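Local atomic coordinates of exosome complex component Rrp42 (PDB entry 3M7N), a protein that probably acts as a non-catalytic subunit of the RNA-degrading archaeal exosome, contributing to the structuring of the active site of its partner Rrp41. Residues H[16-21]-H[190-195]; H[40-45]-H[57-62]; H[116-121]-H[155-160]; H[129-134]-H[170-175]; H[214-219]-H[244-249]. One frame throughout, in Å; residues are numbered along the deposited sequence.

Interaction 1 (H[16-21]-H[190-195])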
# COMPACT_ATOMS: atom_id res chain seq x y z
N SER H 16 24.55 -19.44 24.85
CA SER H 16 25.70 -19.79 25.68
C SER H 16 25.20 -20.36 27.02
O SER H 16 25.63 -21.42 27.46
CB SER H 16 26.60 -18.56 25.87
OG SER H 16 27.47 -18.72 26.96
N LYS H 17 24.25 -19.67 27.63
CA LYS H 17 23.66 -20.14 28.86
C LYS H 17 22.96 -21.48 28.70
O LYS H 17 23.07 -22.35 29.57
CB LYS H 17 22.68 -19.09 29.40
CG LYS H 17 23.36 -17.77 29.75
CD LYS H 17 24.30 -17.90 30.93
CE LYS H 17 23.50 -18.29 32.18
NZ LYS H 17 24.24 -18.08 33.48
N LEU H 18 22.26 -21.65 27.58
CA LEU H 18 21.52 -22.88 27.31
C LEU H 18 22.48 -24.07 27.22
O LEU H 18 22.13 -25.20 27.60
CB LEU H 18 20.78 -22.76 25.98
CG LEU H 18 19.35 -23.25 25.87
CD1 LEU H 18 19.02 -23.60 24.42
CD2 LEU H 18 19.11 -24.43 26.76
N ARG H 19 23.67 -23.82 26.69
CA ARG H 19 24.69 -24.84 26.55
C ARG H 19 25.14 -25.33 27.92
O ARG H 19 25.58 -26.45 28.07
CB ARG H 19 25.89 -24.31 25.75
CG ARG H 19 25.72 -24.41 24.23
CD ARG H 19 27.04 -24.30 23.48
NE ARG H 19 27.70 -23.02 23.75
CZ ARG H 19 27.42 -21.90 23.10
NH1 ARG H 19 26.51 -21.88 22.13
NH2 ARG H 19 28.06 -20.77 23.43
N ASP H 20 25.04 -24.45 28.91
CA ASP H 20 25.39 -24.81 30.28
C ASP H 20 24.12 -25.04 31.07
O ASP H 20 24.09 -24.77 32.26
CB ASP H 20 26.19 -23.68 30.92
CG ASP H 20 26.81 -24.07 32.26
OD1 ASP H 20 27.18 -25.26 32.44
OD2 ASP H 20 26.94 -23.18 33.13
N ASN H 21 23.07 -25.51 30.40
CA ASN H 21 21.82 -25.91 31.07
C ASN H 21 21.16 -24.85 31.99
O ASN H 21 20.57 -25.19 33.03
CB ASN H 21 22.05 -27.20 31.86
CG ASN H 21 20.77 -27.80 32.38
OD1 ASN H 21 19.83 -28.03 31.61
ND2 ASN H 21 20.71 -28.03 33.70
N LEU H 190 9.36 -21.74 23.90
CA LEU H 190 10.36 -21.50 22.89
C LEU H 190 11.10 -22.84 22.63
O LEU H 190 11.60 -23.47 23.57
CB LEU H 190 11.33 -20.44 23.41
CG LEU H 190 12.20 -19.59 22.50
CD1 LEU H 190 13.55 -19.32 23.16
CD2 LEU H 190 12.38 -20.23 21.16
N ILE H 191 11.17 -23.28 21.38
CA ILE H 191 11.93 -24.49 21.07
C ILE H 191 13.29 -24.14 20.48
O ILE H 191 13.38 -23.53 19.42
CB ILE H 191 11.18 -25.41 20.09
CG1 ILE H 191 9.72 -25.61 20.52
CG2 ILE H 191 11.89 -26.74 19.95
CD1 ILE H 191 9.55 -26.21 21.91
N VAL H 192 14.36 -24.50 21.18
CA VAL H 192 15.69 -24.32 20.64
C VAL H 192 16.40 -25.66 20.49
O VAL H 192 16.90 -26.22 21.48
CB VAL H 192 16.56 -23.40 21.52
CG1 VAL H 192 17.90 -23.13 20.83
CG2 VAL H 192 15.84 -22.10 21.86
N GLY H 193 16.47 -26.17 19.27
CA GLY H 193 17.08 -27.47 19.04
C GLY H 193 16.19 -28.56 19.61
O GLY H 193 15.04 -28.68 19.22
N ASN H 194 16.71 -29.35 20.55
CA ASN H 194 15.89 -30.34 21.25
C ASN H 194 15.66 -29.98 22.72
O ASN H 194 15.45 -30.84 23.57
CB ASN H 194 16.48 -31.76 21.12
N LYS H 195 15.70 -28.68 23.01
CA LYS H 195 15.35 -28.19 24.33
C LYS H 195 14.17 -27.23 24.23
O LYS H 195 13.94 -26.63 23.18
CB LYS H 195 16.55 -27.50 24.98
CG LYS H 195 17.81 -28.33 24.91
CD LYS H 195 18.81 -27.85 25.92
CE LYS H 195 20.19 -28.40 25.63
NZ LYS H 195 21.24 -27.69 26.42
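With chi1 at -136°, away from any staggered position, Leu18 sends its two methyls in different directions, one to Val192 and the other to Lys195, whose own chain runs extended beyond CG to meet it. A helix end and a hairpin turn face each other here. Helix 4-19 ends in a Schellman motif with Asn21, of positive phi, as its C-prime residue, while strands 185-192 and 195-198 are joined as a beta-hairpin by a type II' turn from Val192 to Lys195. Gly193, with its positive phi, occupies the first corner of that turn. Backbone bonds from Val192 N to Lys195 O and from Lys195 N to Val192 O pin the turn on both strands, so both contact residues stand on the same turn. Leu18 CD1 lies 3.8 Å from Val192 CG1, the valine methyl that stands anti to the backbone N. On the other branch, Leu18 CD2 packs against the aliphatic part of the lysine, 3.5 Å from Lys195 CD, the two side chains sliding past one another in opposite directions. An alanine in place of this leucine is likely to leave Val192 CG1 and the lysine methylenes without this apolar partner, opening a gap between helix end and hairpin. Nearby, Lys17 reaches forward along its own chain to form a salt bridge with Glu22. The carbonyl of Leu18 takes two donors: Asn21 N, 3.0 Å from Leu18 O, closes the helix, and Lys195 NZ adds a weak hydrogen bond to the same Leu18 O at 2.9 Å.

Interaction 2 (H[40-45]-H[57-62]); sequences NVIEKA and QVVVGV
The backbone carrying Val41 and Ile42 approaches the strand of Val59 unevenly, with CA atoms 8.4 Å apart at Val41 and Val59 but only 6.1 Å apart at Ala45 and Val62. At the closer end a type I beta turn runs from Ile42 to Ala45, closed by a bond of 2.8 Å from Ala45 N to Ile42 O. No hydrogen bond joins the two segments, and the contact is largely apolar, made by aliphatic carbons. Val41 CG2 comes within 3.9 Å of Val59 CG2 as the two side chains cross obliquely. On Val59 this methyl stands anti to the backbone N, which carries it out from the strand towards the loop. Ile42 CG1 reaches the same methyl more distantly, at 4.5 Å, so Val59 CG2 is approached by two loop side chains. Residues 40-45 link strands 35-39 and 47-53 of the mixed five-stranded sheet in the N-terminal part of this RNase PH-family subunit, and they fold back over strand 56-67. The strand's alternation sorts its valines: Val59 turns to the loop, whereas Val58, Val60 and Val62 pack on helix 148-161. Gly61 falls on the loop side, where a beta carbon would lie against the methyl of Ala45. The loop's outer side forms salt bridges from Glu43 and Lys44 to Lys51 and Asp133, respectively, of exonuclease 1, the neighbouring subunit; Val59 also packs on Phe84 of that subunit. At the last residue of the turn, Ala45 CB rests 3.8 Å from Val62 O.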
# COMPACT_ATOMS: atom_id res chain seq x y z
N ASN H 40 -11.49 -6.07 36.31
CA ASN H 40 -12.23 -4.82 36.46
C ASN H 40 -11.41 -3.54 36.28
O ASN H 40 -11.66 -2.54 36.94
CB ASN H 40 -12.88 -4.77 37.84
CG ASN H 40 -13.92 -5.85 38.01
OD1 ASN H 40 -13.75 -6.78 38.80
ND2 ASN H 40 -15.01 -5.73 37.27
N VAL H 41 -10.42 -3.56 35.41
CA VAL H 41 -9.60 -2.38 35.25
C VAL H 41 -10.25 -1.36 34.33
O VAL H 41 -9.85 -0.20 34.32
CB VAL H 41 -8.18 -2.72 34.78
CG1 VAL H 41 -7.40 -3.40 35.91
CG2 VAL H 41 -8.22 -3.59 33.51
N ILE H 42 -11.27 -1.79 33.59
CA ILE H 42 -12.02 -0.90 32.71
C ILE H 42 -13.50 -0.92 33.08
O ILE H 42 -14.27 -1.67 32.48
CB ILE H 42 -11.89 -1.31 31.22
CG1 ILE H 42 -10.42 -1.51 30.80
CG2 ILE H 42 -12.61 -0.30 30.30
CD1 ILE H 42 -9.63 -0.23 30.65
N GLU H 43 -13.90 -0.09 34.03
CA GLU H 43 -15.30 -0.06 34.49
C GLU H 43 -16.32 0.05 33.35
O GLU H 43 -17.39 -0.54 33.43
CB GLU H 43 -15.55 1.11 35.45
CG GLU H 43 -14.49 1.30 36.50
CD GLU H 43 -13.38 2.21 36.03
OE1 GLU H 43 -12.24 1.71 35.92
OE2 GLU H 43 -13.66 3.41 35.75
N LYS H 44 -16.00 0.81 32.31
CA LYS H 44 -16.97 1.02 31.25
C LYS H 44 -17.19 -0.24 30.45
O LYS H 44 -18.20 -0.38 29.76
CB LYS H 44 -16.55 2.17 30.31
CG LYS H 44 -16.81 3.56 30.88
CD LYS H 44 -16.89 4.63 29.79
CE LYS H 44 -17.01 6.03 30.43
NZ LYS H 44 -17.31 7.14 29.46
N ALA H 45 -16.24 -1.16 30.52
CA ALA H 45 -16.43 -2.44 29.83
C ALA H 45 -17.38 -3.36 30.62
O ALA H 45 -17.59 -3.18 31.82
CB ALA H 45 -15.11 -3.10 29.60
N GLN H 57 2.79 -7.05 29.75
CA GLN H 57 1.51 -6.52 30.19
C GLN H 57 0.50 -6.48 29.04
O GLN H 57 0.82 -6.08 27.92
CB GLN H 57 1.66 -5.10 30.75
CG GLN H 57 2.76 -4.93 31.76
CD GLN H 57 2.61 -3.65 32.58
OE1 GLN H 57 1.57 -3.40 33.19
NE2 GLN H 57 3.64 -2.84 32.60
N VAL H 58 -0.73 -6.87 29.31
CA VAL H 58 -1.75 -6.84 28.29
C VAL H 58 -3.06 -6.67 28.99
O VAL H 58 -3.25 -7.12 30.13
CB VAL H 58 -1.77 -8.14 27.43
CG1 VAL H 58 -1.83 -9.36 28.31
CG2 VAL H 58 -2.95 -8.13 26.48
N VAL H 59 -3.98 -5.98 28.33
CA VAL H 59 -5.29 -5.80 28.92
C VAL H 59 -6.30 -6.30 27.95
O VAL H 59 -6.15 -6.14 26.74
CB VAL H 59 -5.57 -4.32 29.34
CG1 VAL H 59 -5.34 -3.37 28.19
CG2 VAL H 59 -6.96 -4.19 29.88
N VAL H 60 -7.33 -6.94 28.48
CA VAL H 60 -8.39 -7.43 27.64
C VAL H 60 -9.68 -6.86 28.16
O VAL H 60 -9.91 -6.84 29.38
CB VAL H 60 -8.46 -8.99 27.68
CG1 VAL H 60 -9.75 -9.49 27.03
CG2 VAL H 60 -7.24 -9.59 27.02
N GLY H 61 -10.53 -6.39 27.25
CA GLY H 61 -11.86 -5.93 27.63
C GLY H 61 -12.91 -6.71 26.87
O GLY H 61 -12.70 -7.14 25.74
N VAL H 62 -14.06 -6.89 27.51
CA VAL H 62 -15.15 -7.60 26.87
C VAL H 62 -16.33 -6.66 26.70
O VAL H 62 -16.66 -5.91 27.60
CB VAL H 62 -15.60 -8.82 27.71
CG1 VAL H 62 -16.76 -9.54 27.01
CG2 VAL H 62 -14.44 -9.77 27.94

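Interaction 3 (H[116-121]-H[155-160]); sequences SEAVDL and AAIAAL
Just ahead of Ala118, whose methyl meets Ile157, the hydroxyl oxygen of Ser116 is bound by several backbone groups: Ser116 OG bonds to Gly112 O, more weakly to Ile113 O, and weakly accepts from Ala118 N at 3.2 Å, with a bent N-H...acceptor angle of 124°. These bonds tie the loop back onto the last turn of helix 100-115, which ends in a Schellman motif with Glu117 at positive phi. Beyond this turn Ala118 and Val119 face helix 148-161. Ala118 CB touches Ile157 CD1 at 4.0 Å. Although the CB of Ile157 does not head for the loop, CG1 stands anti to the backbone N (chi1 -171°), and this swings CD1 across to the alanine. Val119 CG2 and Leu160 CD1 meet more loosely, 4.4 Å apart, one helical turn further on. Helix 148-161 packs on the five-stranded sheet of the first 3' exoribonuclease family domain. Its Ala158 and Ala159 pack on Ala49 of strand 47-53, and Leu160 also touches Ile113 of helix 100-115. Arg181 also holds the loop, bonding to Glu117 O and forming a salt bridge with Asp120.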
# COMPACT_ATOMS: atom_id res chain seq x y z
N SER H 116 -12.86 -25.25 24.51
CA SER H 116 -13.12 -25.64 25.90
C SER H 116 -14.59 -25.43 26.23
O SER H 116 -15.05 -25.86 27.28
CB SER H 116 -12.26 -24.82 26.88
OG SER H 116 -12.78 -23.51 27.06
N GLU H 117 -15.31 -24.75 25.35
CA GLU H 117 -16.70 -24.33 25.62
C GLU H 117 -16.85 -23.57 26.95
O GLU H 117 -17.83 -23.74 27.66
CB GLU H 117 -17.67 -25.52 25.52
CG GLU H 117 -17.73 -26.11 24.11
CD GLU H 117 -18.41 -27.47 24.02
OE1 GLU H 117 -18.37 -28.09 22.93
OE2 GLU H 117 -18.98 -27.94 25.02
N ALA H 118 -15.88 -22.73 27.25
CA ALA H 118 -15.85 -21.92 28.47
C ALA H 118 -17.10 -21.07 28.68
O ALA H 118 -17.46 -20.76 29.81
CB ALA H 118 -14.63 -21.03 28.45
N VAL H 119 -17.75 -20.67 27.59
CA VAL H 119 -18.95 -19.86 27.69
C VAL H 119 -20.09 -20.57 27.02
O VAL H 119 -19.99 -20.97 25.86
CB VAL H 119 -18.78 -18.48 27.02
CG1 VAL H 119 -20.11 -17.76 27.03
CG2 VAL H 119 -17.71 -17.66 27.71
N ASP H 120 -21.18 -20.76 27.76
CA ASP H 120 -22.34 -21.46 27.22
C ASP H 120 -23.09 -20.54 26.27
O ASP H 120 -23.84 -19.67 26.69
CB ASP H 120 -23.27 -21.89 28.36
CG ASP H 120 -24.25 -22.97 27.93
OD1 ASP H 120 -24.62 -23.79 28.80
OD2 ASP H 120 -24.62 -23.02 26.73
N LEU H 121 -22.87 -20.76 24.98
CA LEU H 121 -23.41 -19.86 23.97
C LEU H 121 -24.92 -19.97 23.87
O LEU H 121 -25.60 -18.97 23.62
CB LEU H 121 -22.76 -20.13 22.61
CG LEU H 121 -21.24 -19.99 22.59
CD1 LEU H 121 -20.69 -20.27 21.20
CD2 LEU H 121 -20.83 -18.60 23.06
N ALA H 155 -5.60 -13.25 30.34
CA ALA H 155 -6.39 -12.03 30.52
C ALA H 155 -7.77 -12.20 29.90
O ALA H 155 -8.77 -11.79 30.49
CB ALA H 155 -5.66 -10.80 29.93
N ALA H 156 -7.83 -12.82 28.73
CA ALA H 156 -9.12 -13.07 28.11
C ALA H 156 -10.08 -13.89 29.00
O ALA H 156 -11.24 -13.51 29.18
CB ALA H 156 -8.95 -13.70 26.74
N ILE H 157 -9.62 -15.01 29.57
CA ILE H 157 -10.52 -15.81 30.41
C ILE H 157 -10.84 -15.12 31.75
O ILE H 157 -11.95 -15.18 32.25
CB ILE H 157 -10.02 -17.27 30.63
CG1 ILE H 157 -11.11 -18.10 31.32
CG2 ILE H 157 -8.73 -17.33 31.43
CD1 ILE H 157 -12.28 -18.48 30.42
N ALA H 158 -9.86 -14.44 32.32
CA ALA H 158 -10.13 -13.65 33.52
C ALA H 158 -11.22 -12.60 33.24
O ALA H 158 -12.13 -12.40 34.05
CB ALA H 158 -8.85 -12.98 34.02
N ALA H 159 -11.13 -11.95 32.08
CA ALA H 159 -12.12 -10.95 31.70
C ALA H 159 -13.50 -11.57 31.54
O ALA H 159 -14.49 -11.00 31.97
CB ALA H 159 -11.71 -10.26 30.43
N LEU H 160 -13.55 -12.74 30.89
CA LEU H 160 -14.81 -13.42 30.70
C LEU H 160 -15.42 -13.81 32.05
O LEU H 160 -16.62 -13.65 32.27
CB LEU H 160 -14.63 -14.64 29.80
CG LEU H 160 -14.45 -14.26 28.33
CD1 LEU H 160 -13.96 -15.46 27.51
CD2 LEU H 160 -15.75 -13.66 27.76

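Interaction 4 (H[129-134]-H[170-175]); sequences GEKVWI and FDLGED
Trp133 and Phe170 form the aromatic part of this contact, an offset edge-to-face pair in which the indole edge is turned to the phenyl face. Their planes stand at 89°, and the centroids of the Trp133 six-membered ring and the Phe170 ring lie 5.9 Å apart. The nearest atoms are Trp133 CH2 and Phe170 CD2, at 4.0 Å, the latter lying at the tryptophan edge close to the indole plane. On Trp133, CG sits anti to the carbonyl carbon (chi1 -78°), and the indole is thereby swung from the strand out to the loop.

The apolar part belongs to Leu172. It comes from the direction opposite to the tryptophan, and its CD2 approaches the same end of the ring obliquely, 3.6 Å from Trp133 CZ2 and 4.1 Å from Trp133 CH2. The benzo end of the indole is therefore shared between a phenyl ring and a leucine methyl.

Lys131 contributes through the end of a long chain. Extended beyond CG, it passes Leu172 at a slant, bringing Lys131 NZ to 4.2 Å from Leu172 CD1, a van der Waals approach. A classic beta bulge at Glu130 and Lys131 precedes the regular part of the strand.

Strand 131-141 lies between strands 56-67 and 78-84 in the mixed sheet of the first 3' exoribonuclease family domain of this RNase PH-family subunit, and the loop 170-175, leading to strand 176-177, packs against its beginning. Pro66 of strand 56-67 touches Lys131, Trp133 and Phe170 alike, while Ile126 contacts both Trp133 and Leu172.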
# COMPACT_ATOMS: atom_id res chain seq x y z
N GLY H 129 -33.03 -17.31 16.15
CA GLY H 129 -33.01 -16.77 14.80
C GLY H 129 -33.19 -15.27 14.71
O GLY H 129 -33.10 -14.69 13.62
N GLU H 130 -33.46 -14.62 15.84
CA GLU H 130 -33.65 -13.17 15.85
C GLU H 130 -32.55 -12.44 16.64
O GLU H 130 -31.65 -11.84 16.05
N LYS H 131 -32.65 -12.50 17.96
CA LYS H 131 -31.74 -11.76 18.84
C LYS H 131 -30.88 -12.68 19.68
O LYS H 131 -31.39 -13.56 20.39
CB LYS H 131 -32.51 -10.80 19.75
CG LYS H 131 -32.14 -9.34 19.57
CD LYS H 131 -32.85 -8.45 20.59
CE LYS H 131 -32.47 -6.97 20.42
NZ LYS H 131 -32.88 -6.13 21.59
N VAL H 132 -29.57 -12.46 19.62
CA VAL H 132 -28.61 -13.25 20.40
C VAL H 132 -27.44 -12.38 20.87
O VAL H 132 -27.05 -11.43 20.18
CB VAL H 132 -28.10 -14.45 19.58
CG1 VAL H 132 -26.72 -14.18 18.99
CG2 VAL H 132 -28.11 -15.70 20.43
N TRP H 133 -26.90 -12.67 22.04
CA TRP H 133 -25.79 -11.87 22.55
C TRP H 133 -24.53 -12.09 21.74
O TRP H 133 -24.23 -13.20 21.31
CB TRP H 133 -25.51 -12.20 24.00
CG TRP H 133 -26.46 -11.57 24.95
CD1 TRP H 133 -27.43 -12.19 25.66
CD2 TRP H 133 -26.53 -10.18 25.30
NE1 TRP H 133 -28.11 -11.29 26.44
CE2 TRP H 133 -27.57 -10.04 26.24
CE3 TRP H 133 -25.80 -9.05 24.92
CZ2 TRP H 133 -27.91 -8.81 26.80
CZ3 TRP H 133 -26.14 -7.82 25.48
CH2 TRP H 133 -27.19 -7.72 26.41
N ILE H 134 -23.79 -11.00 21.53
CA ILE H 134 -22.51 -11.08 20.87
C ILE H 134 -21.43 -10.64 21.84
O ILE H 134 -21.51 -9.56 22.41
CB ILE H 134 -22.48 -10.18 19.65
CG1 ILE H 134 -23.56 -10.64 18.66
CG2 ILE H 134 -21.09 -10.19 19.03
CD1 ILE H 134 -23.77 -9.70 17.53
N PHE H 170 -30.09 -2.81 27.81
CA PHE H 170 -30.75 -3.19 26.56
C PHE H 170 -32.19 -3.63 26.80
O PHE H 170 -32.79 -4.30 25.96
CB PHE H 170 -29.96 -4.27 25.81
CG PHE H 170 -28.70 -3.75 25.13
CD1 PHE H 170 -28.76 -3.24 23.84
CD2 PHE H 170 -27.48 -3.77 25.79
CE1 PHE H 170 -27.61 -2.76 23.21
CE2 PHE H 170 -26.33 -3.29 25.17
CZ PHE H 170 -26.39 -2.79 23.88
N ASP H 171 -32.74 -3.24 27.95
CA ASP H 171 -34.13 -3.54 28.29
C ASP H 171 -34.43 -5.00 28.01
O ASP H 171 -35.16 -5.34 27.08
CB ASP H 171 -35.08 -2.62 27.52
CG ASP H 171 -34.79 -1.15 27.80
OD1 ASP H 171 -34.53 -0.80 28.97
OD2 ASP H 171 -34.83 -0.35 26.83
N LEU H 172 -33.87 -5.87 28.85
CA LEU H 172 -33.79 -7.28 28.55
C LEU H 172 -33.73 -8.03 29.86
O LEU H 172 -33.53 -9.25 29.89
CB LEU H 172 -32.51 -7.55 27.75
CG LEU H 172 -32.61 -8.12 26.34
CD1 LEU H 172 -33.64 -7.39 25.51
CD2 LEU H 172 -31.25 -8.05 25.69
N GLY H 173 -33.90 -7.29 30.95
CA GLY H 173 -33.98 -7.89 32.28
C GLY H 173 -32.88 -7.41 33.21
O GLY H 173 -32.06 -6.59 32.83
N GLU H 174 -32.88 -7.93 34.43
CA GLU H 174 -31.77 -7.77 35.34
C GLU H 174 -30.47 -8.09 34.62
O GLU H 174 -30.44 -8.94 33.72
CB GLU H 174 -31.90 -8.74 36.53
CG GLU H 174 -33.10 -8.51 37.43
CD GLU H 174 -32.85 -7.43 38.47
OE1 GLU H 174 -31.70 -7.32 38.94
OE2 GLU H 174 -33.81 -6.70 38.80
N ASP H 175 -29.39 -7.43 35.02
CA ASP H 175 -28.06 -7.80 34.59
C ASP H 175 -27.73 -9.13 35.27
O ASP H 175 -28.30 -9.46 36.32
CB ASP H 175 -27.05 -6.74 35.02
CG ASP H 175 -27.12 -5.44 34.21
OD1 ASP H 175 -27.86 -5.36 33.20
OD2 ASP H 175 -26.41 -4.49 34.58

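Interaction 5 (H[214-219]-H[244-249]); sequences ITTDKD and VSINCA
Beyond Thr216, which packs on Ile246 and Ala249, the flat carboxylate of Asp217 is met from above its plane by a backbone amide: Asp219 N lies 2.9 Å from Asp217 OD1, 52° out of that plane. This is an Asx turn, just after the end of strand 211-216. Within the strand, side chains on one side face the helix. Ile214 CD1 lies 3.7 Å from Ser245 OG, a hydroxyl that bonds to Leu241 O a turn earlier. The contact joins helix 235-253 to the four-stranded antiparallel sheet of the second 3' exoribonuclease family domain, the segment axes approaching to 8.4 Å at 50°. Thr216 CG2 and Ile246 CG1 meet at 4.1 Å, the two side chains crossing at about a right angle. With chi1 at 63°, Thr216 OG1 is placed between the backbone N and the carbonyl carbon, facing the helix, and lies tightly against Ala249 CB at 3.2 Å. This buried hydroxyl has two polar partners, Arg253 and a water. Thr216 OG1 donates to the water at 2.7 Å, and the water in turn donates to Ile246 O, also at 2.7 Å, bridging strand and helix.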
# COMPACT_ATOMS: atom_id res chain seq x y z
N ILE H 214 0.37 -25.16 23.82
CA ILE H 214 -0.62 -26.17 24.15
C ILE H 214 -1.61 -25.58 25.13
O ILE H 214 -1.22 -25.01 26.15
CB ILE H 214 0.02 -27.44 24.77
CG1 ILE H 214 0.92 -28.13 23.75
CG2 ILE H 214 -1.07 -28.44 25.22
CD1 ILE H 214 1.90 -29.06 24.35
N THR H 215 -2.90 -25.72 24.82
CA THR H 215 -3.95 -25.24 25.70
C THR H 215 -4.80 -26.37 26.27
O THR H 215 -5.23 -27.27 25.56
CB THR H 215 -4.87 -24.25 24.97
OG1 THR H 215 -4.06 -23.29 24.27
CG2 THR H 215 -5.82 -23.53 25.95
N THR H 216 -5.06 -26.30 27.57
CA THR H 216 -5.89 -27.30 28.21
C THR H 216 -7.10 -26.69 28.89
O THR H 216 -7.14 -25.49 29.19
CB THR H 216 -5.09 -28.10 29.24
OG1 THR H 216 -4.65 -27.21 30.26
CG2 THR H 216 -3.87 -28.75 28.60
N ASP H 217 -8.10 -27.54 29.14
CA ASP H 217 -9.25 -27.16 29.93
C ASP H 217 -9.07 -27.60 31.39
O ASP H 217 -8.01 -28.09 31.77
CB ASP H 217 -10.55 -27.72 29.34
CG ASP H 217 -10.65 -29.25 29.42
OD1 ASP H 217 -9.87 -29.88 30.16
OD2 ASP H 217 -11.52 -29.83 28.72
N LYS H 218 -10.13 -27.40 32.17
CA LYS H 218 -10.26 -27.82 33.58
C LYS H 218 -9.76 -29.23 33.92
O LYS H 218 -9.14 -29.45 34.95
CB LYS H 218 -11.76 -27.82 33.92
CG LYS H 218 -12.22 -26.75 34.86
CD LYS H 218 -13.68 -27.01 35.19
CE LYS H 218 -14.38 -27.59 33.98
NZ LYS H 218 -15.65 -28.28 34.32
N ASP H 219 -10.09 -30.19 33.07
CA ASP H 219 -9.82 -31.59 33.34
C ASP H 219 -8.55 -32.05 32.68
O ASP H 219 -8.36 -33.25 32.50
CB ASP H 219 -10.96 -32.45 32.79
CG ASP H 219 -12.30 -32.07 33.37
OD1 ASP H 219 -12.35 -31.72 34.57
OD2 ASP H 219 -13.31 -32.11 32.63
N VAL H 244 4.79 -31.73 30.48
CA VAL H 244 5.20 -30.53 31.19
C VAL H 244 4.14 -29.44 31.09
O VAL H 244 3.82 -28.79 32.09
CB VAL H 244 6.58 -30.04 30.66
CG1 VAL H 244 6.83 -28.58 31.04
CG2 VAL H 244 7.70 -30.94 31.18
N SER H 245 3.54 -29.29 29.90
CA SER H 245 2.59 -28.20 29.62
C SER H 245 1.26 -28.37 30.33
O SER H 245 0.72 -27.43 30.90
CB SER H 245 2.34 -28.03 28.11
OG SER H 245 3.53 -27.69 27.43
N ILE H 246 0.71 -29.58 30.26
CA ILE H 246 -0.51 -29.87 30.97
C ILE H 246 -0.30 -29.52 32.44
O ILE H 246 -1.11 -28.85 33.05
CB ILE H 246 -0.92 -31.36 30.82
CG1 ILE H 246 -1.15 -31.70 29.34
CG2 ILE H 246 -2.15 -31.68 31.68
CD1 ILE H 246 -1.48 -33.17 29.08
N ASN H 247 0.83 -29.95 32.99
CA ASN H 247 1.17 -29.64 34.37
C ASN H 247 1.24 -28.13 34.63
O ASN H 247 0.53 -27.63 35.51
CB ASN H 247 2.48 -30.35 34.78
CG ASN H 247 2.64 -30.45 36.29
OD1 ASN H 247 2.12 -31.37 36.92
ND2 ASN H 247 3.38 -29.50 36.87
N CYS H 248 2.09 -27.42 33.87
CA CYS H 248 2.19 -25.95 33.98
C CYS H 248 0.84 -25.24 33.92
O CYS H 248 0.60 -24.29 34.66
CB CYS H 248 3.06 -25.37 32.85
SG CYS H 248 4.80 -25.68 33.01
N ALA H 249 -0.02 -25.68 33.01
CA ALA H 249 -1.36 -25.14 32.84
C ALA H 249 -2.18 -25.29 34.12
O ALA H 249 -2.96 -24.40 34.49
CB ALA H 249 -2.06 -25.84 31.65
O HOH W 1 -3.67 -28.52 32.42

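In the fold
Interactions 2, 3 and 4 belong to the N-terminal part and gather round its mixed sheet. Interactions 2 and 3, with centres 14 Å apart, touch where strand 56-67 packs under helix 148-161. Interaction 4 uses the neighbouring strand 131-141, and along the chain its segments alternate with those of interaction 3. Interactions 1 and 5 meet the other sheet, on adjacent strands 185-192 and 211-216, with centres 23 Å apart. One touch between the parts is Ser116 of interaction 3 against Asp217 of interaction 5. Interaction 1 ties the N-terminal helix 4-19 to the second sheet, with interactions 2, 3 and 4 between its segments; interaction 5 follows. Interaction 2 lies where the subunit meets exonuclease 1.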